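Local coordinates for protein VAPBC49 (Mycobacterium tuberculosis h37rv, PDB 5AF3) that is possibly the antitoxin of a type II toxin-antitoxin system, with VapC45 as its cognate toxin, and carries a putative DNA-binding helix-turn-helix domain, at the interface of chains A and B. Residues are numbered along the deposited sequence; one frame, centred on the assembly and turned at random. Chains: chain A/B, VAPBC49.

Contact 1: the interface of chains A and B. Residues chain A 156, 159-160, 178-179; chain B 233, 236-237.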
# COMPACT_ATOMS: atom_id res chain seq x y z
N ILE A 156 4.93 -17.90 -0.70
CA ILE A 156 4.46 -16.62 -0.18
C ILE A 156 5.51 -15.99 0.75
O ILE A 156 5.62 -14.77 0.84
CB ILE A 156 3.06 -16.73 0.53
CG1 ILE A 156 2.49 -15.32 0.83
CG2 ILE A 156 3.11 -17.57 1.86
CD1 ILE A 156 1.08 -15.37 1.53
N HIS A 159 8.94 -15.29 -1.75
CA HIS A 159 8.77 -14.00 -2.49
C HIS A 159 9.38 -12.81 -1.74
O HIS A 159 10.07 -11.95 -2.34
CB HIS A 159 7.28 -13.77 -2.82
CG HIS A 159 6.94 -12.38 -3.30
ND1 HIS A 159 7.47 -11.82 -4.44
CD2 HIS A 159 6.10 -11.45 -2.77
CE1 HIS A 159 6.96 -10.61 -4.62
NE2 HIS A 159 6.13 -10.36 -3.62
N TYR A 160 9.15 -12.72 -0.44
CA TYR A 160 9.78 -11.65 0.32
C TYR A 160 11.28 -11.84 0.59
O TYR A 160 12.03 -10.86 0.57
CB TYR A 160 9.01 -11.36 1.60
CG TYR A 160 7.62 -10.90 1.20
CD1 TYR A 160 7.41 -9.58 0.83
CD2 TYR A 160 6.55 -11.80 1.12
CE1 TYR A 160 6.15 -9.16 0.38
CE2 TYR A 160 5.29 -11.40 0.67
CZ TYR A 160 5.10 -10.08 0.31
OH TYR A 160 3.86 -9.64 -0.14
N PRO A 178 8.56 -4.59 -2.48
CA PRO A 178 7.80 -5.01 -3.67
C PRO A 178 6.48 -4.25 -3.83
O PRO A 178 5.90 -4.28 -4.91
CB PRO A 178 7.56 -6.51 -3.45
CG PRO A 178 7.62 -6.69 -1.97
CD PRO A 178 8.62 -5.66 -1.46
N GLN A 179 6.07 -3.54 -2.79
CA GLN A 179 4.84 -2.72 -2.84
C GLN A 179 5.01 -1.55 -3.81
O GLN A 179 4.01 -1.00 -4.28
CB GLN A 179 4.38 -2.22 -1.48
CG GLN A 179 5.25 -1.15 -0.78
CD GLN A 179 6.25 -1.74 0.22
OE1 GLN A 179 6.49 -1.13 1.27
NE2 GLN A 179 6.81 -2.90 -0.10
N ARG B 233 1.58 -11.46 -7.39
CA ARG B 233 2.59 -10.76 -6.58
C ARG B 233 2.19 -9.30 -6.39
O ARG B 233 2.25 -8.77 -5.26
CB ARG B 233 3.99 -10.86 -7.17
CG ARG B 233 4.66 -12.21 -6.93
CD ARG B 233 5.87 -12.40 -7.89
NE ARG B 233 6.15 -13.82 -8.04
CZ ARG B 233 6.01 -14.51 -9.16
NH1 ARG B 233 5.64 -13.95 -10.30
NH2 ARG B 233 6.29 -15.80 -9.13
N LEU B 236 -0.64 -9.08 -3.80
CA LEU B 236 -0.23 -9.38 -2.47
C LEU B 236 0.38 -8.16 -1.81
O LEU B 236 0.17 -7.90 -0.64
CB LEU B 236 0.80 -10.51 -2.54
CG LEU B 236 1.06 -11.39 -1.34
CD1 LEU B 236 -0.23 -12.02 -0.79
CD2 LEU B 236 2.09 -12.46 -1.83
N ASP B 237 1.13 -7.41 -2.63
CA ASP B 237 2.01 -6.30 -2.25
C ASP B 237 1.33 -4.95 -2.41
O ASP B 237 1.99 -3.90 -2.27
CB ASP B 237 3.27 -6.34 -3.16
CG ASP B 237 4.15 -7.59 -2.94
OD1 ASP B 237 4.20 -8.08 -1.80
OD2 ASP B 237 4.81 -8.06 -3.90
O HOH W 1 5.02 -6.58 -6.48
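A:His159 holds its CG anti to the backbone N (chi1 167°), which carries the imidazole off helix 155-161 toward B:Asp237, whose own CG lies anti to its carbonyl carbon (chi1 -65°). The two side chains meet tip to tip between the two chains. NE2 of A:His159 gives a hydrogen bond of 2.7 Å to OD2 of B:Asp237, with an angle of 159° at the hydrogen. The bond lies almost in the imidazole plane and uses the syn lone pair of OD2, while ring and carboxylate are nearly coplanar. Histidine suits this place because an N-H at the tip of a rigid ring can address a carboxylate just past the end of the partner's helix. The aspartate may favour a protonated imidazole, though the nearby arginine would work against it.

The aliphatic stem of B:Arg233 crosses one face of the ring obliquely, its CG 3.9 Å from the A:His159 ring centroid in a CH-pi contact; its length keeps the charge beyond the ring. Aspartate's second oxygen, OD1, faces OH of A:Tyr160, but the modelled separation is too short to be trusted. B:Leu236 fits its branched, apolar end between this hydroxyl and A:Ile156, its CD2 3.9 Å from CG1 of the isoleucine. A water links OD2 of B:Asp237, at 3.0 Å, to the backbone O of A:Pro178, at 2.9 Å.

Contact 2: the interface of chains A and B. Residues chain A 212-213, 218, 236-237; chain B 156, 159-160.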
# COMPACT_ATOMS: atom_id res chain seq x y z
N LEU A 212 5.44 16.72 -7.81
CA LEU A 212 4.16 16.22 -8.37
C LEU A 212 2.99 16.94 -7.71
O LEU A 212 2.06 17.40 -8.39
CB LEU A 212 4.03 14.72 -8.17
CG LEU A 212 4.88 13.83 -9.05
CD1 LEU A 212 4.76 12.37 -8.62
CD2 LEU A 212 4.51 14.04 -10.57
N ARG A 213 3.03 17.05 -6.39
CA ARG A 213 1.99 17.82 -5.67
C ARG A 213 1.87 19.26 -6.15
O ARG A 213 0.76 19.80 -6.25
CB ARG A 213 2.21 17.75 -4.15
CG ARG A 213 1.96 16.38 -3.59
CD ARG A 213 2.09 16.40 -2.05
NE ARG A 213 2.10 15.03 -1.52
CZ ARG A 213 2.69 14.65 -0.39
NH1 ARG A 213 3.30 15.55 0.37
NH2 ARG A 213 2.64 13.38 0.00
N PHE A 218 4.09 14.18 -14.82
CA PHE A 218 4.85 12.95 -14.59
C PHE A 218 6.12 12.90 -15.45
O PHE A 218 7.18 12.50 -14.98
CB PHE A 218 3.98 11.69 -14.78
CG PHE A 218 3.07 11.41 -13.62
CD1 PHE A 218 3.53 10.68 -12.51
CD2 PHE A 218 1.76 11.88 -13.61
CE1 PHE A 218 2.68 10.41 -11.41
CE2 PHE A 218 0.92 11.65 -12.51
CZ PHE A 218 1.36 10.90 -11.42
N LEU A 236 3.99 6.36 -6.37
CA LEU A 236 2.95 7.13 -5.78
C LEU A 236 1.91 6.26 -5.09
O LEU A 236 1.43 6.60 -4.02
CB LEU A 236 2.30 7.98 -6.89
CG LEU A 236 1.52 9.23 -6.61
CD1 LEU A 236 2.34 10.27 -5.82
CD2 LEU A 236 1.05 9.77 -8.01
N ASP A 237 1.59 5.15 -5.75
CA ASP A 237 0.48 4.23 -5.46
C ASP A 237 0.86 3.04 -4.58
O ASP A 237 0.04 2.16 -4.33
CB ASP A 237 -0.11 3.66 -6.79
CG ASP A 237 -0.68 4.75 -7.72
OD1 ASP A 237 -1.19 5.76 -7.22
OD2 ASP A 237 -0.63 4.59 -8.97
N ILE B 156 -1.07 14.72 -11.11
CA ILE B 156 -1.16 13.86 -9.93
C ILE B 156 -2.64 13.58 -9.56
O ILE B 156 -2.96 12.54 -8.99
CB ILE B 156 -0.39 14.47 -8.70
CG1 ILE B 156 -0.24 13.46 -7.56
CG2 ILE B 156 -1.03 15.86 -8.21
CD1 ILE B 156 0.55 14.06 -6.36
N HIS B 159 -4.17 11.40 -12.89
CA HIS B 159 -3.80 9.97 -12.73
C HIS B 159 -4.91 9.15 -12.06
O HIS B 159 -5.25 8.02 -12.50
CB HIS B 159 -2.49 9.85 -11.92
CG HIS B 159 -2.13 8.45 -11.50
ND1 HIS B 159 -2.02 7.40 -12.39
CD2 HIS B 159 -1.82 7.94 -10.29
CE1 HIS B 159 -1.67 6.30 -11.75
NE2 HIS B 159 -1.53 6.60 -10.47
N TYR B 160 -5.46 9.70 -10.99
CA TYR B 160 -6.52 8.98 -10.29
C TYR B 160 -7.88 9.09 -10.98
O TYR B 160 -8.66 8.14 -10.96
CB TYR B 160 -6.60 9.39 -8.84
CG TYR B 160 -5.33 8.98 -8.15
CD1 TYR B 160 -5.16 7.69 -7.68
CD2 TYR B 160 -4.27 9.88 -8.05
CE1 TYR B 160 -3.95 7.28 -7.11
CE2 TYR B 160 -3.06 9.51 -7.46
CZ TYR B 160 -2.90 8.23 -7.00
OH TYR B 160 -1.71 7.87 -6.43
O HOH W 2 0.95 16.84 -10.87
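B:Ile156 and A:Leu212 both have helical backbone, in helices 155-161 and 206-213, and a water joins the two main chains. It sits 2.9 Å from the amide N of B:Ile156, near the start of its helix, and 2.8 Å from the carbonyl O of A:Leu212, near the end of the other. Amides in the first turn of a helix and carbonyls in the last commonly lack helical partners, and the water can serve both here.

B:Ile156 is the apolar centre of the patch, and its beta-branched side chain suits a place with neighbours on several sides. CG1 is anti to the backbone N (chi1 -168°), and this extended branch sets CD1 against the bases of both A:Leu212 and A:Arg213. CD1 lies 4.0 Å from CB of A:Leu212 and 3.9 Å from CG of A:Arg213, whose extended chain offers methylenes here and takes its guanidinium onward. The other branch, CG2, rests against the carbonyl O of A:Leu212.

A:Phe218 brings the rim of its ring toward helix 155-161 of chain B: CE2 touches CB of B:His159 at 3.9 Å, the two side chains crossing at about a right angle. A flat, apolar ring can pack against both this methylene and the backbone around B:Ile156 without needing a polar partner. A:Leu236 comes in at the ring's edge, its CD2 in the plane of the phenylalanine. The same methyl lies obliquely above the B:His159 ring beyond its rim, its CD2 4.1 Å from CD2 of the histidine.

The ring N-H at NE2 of B:His159 bonds the syn lone pair of OD2 of A:Asp237, in the ring plane (2.7 Å, 161° at the hydrogen). OH of B:Tyr160 faces OD1 at a separation too short to trust, and CG of A:Leu236 lies 3.5 Å from that OH.

Contact 1 and contact 2 lie about 22 Å apart, between the centres of their C-alpha atoms, and are separate patches of one two-fold symmetric interface, built round the same pairs with the chains exchanged. Each draws on helix 155-161 of one chain and the end of helix 229-236, with the aspartate after it, of the other. Contact 1 extends this common pairing toward the 3-10 helix 178-183, whereas contact 2 extends it toward helices 206-213 and 218-225. Each chain thus lends its C-terminal helix and receives its partner's. Such reciprocal exchange would favour a dimer, although the structure alone does not show that it forms in solution.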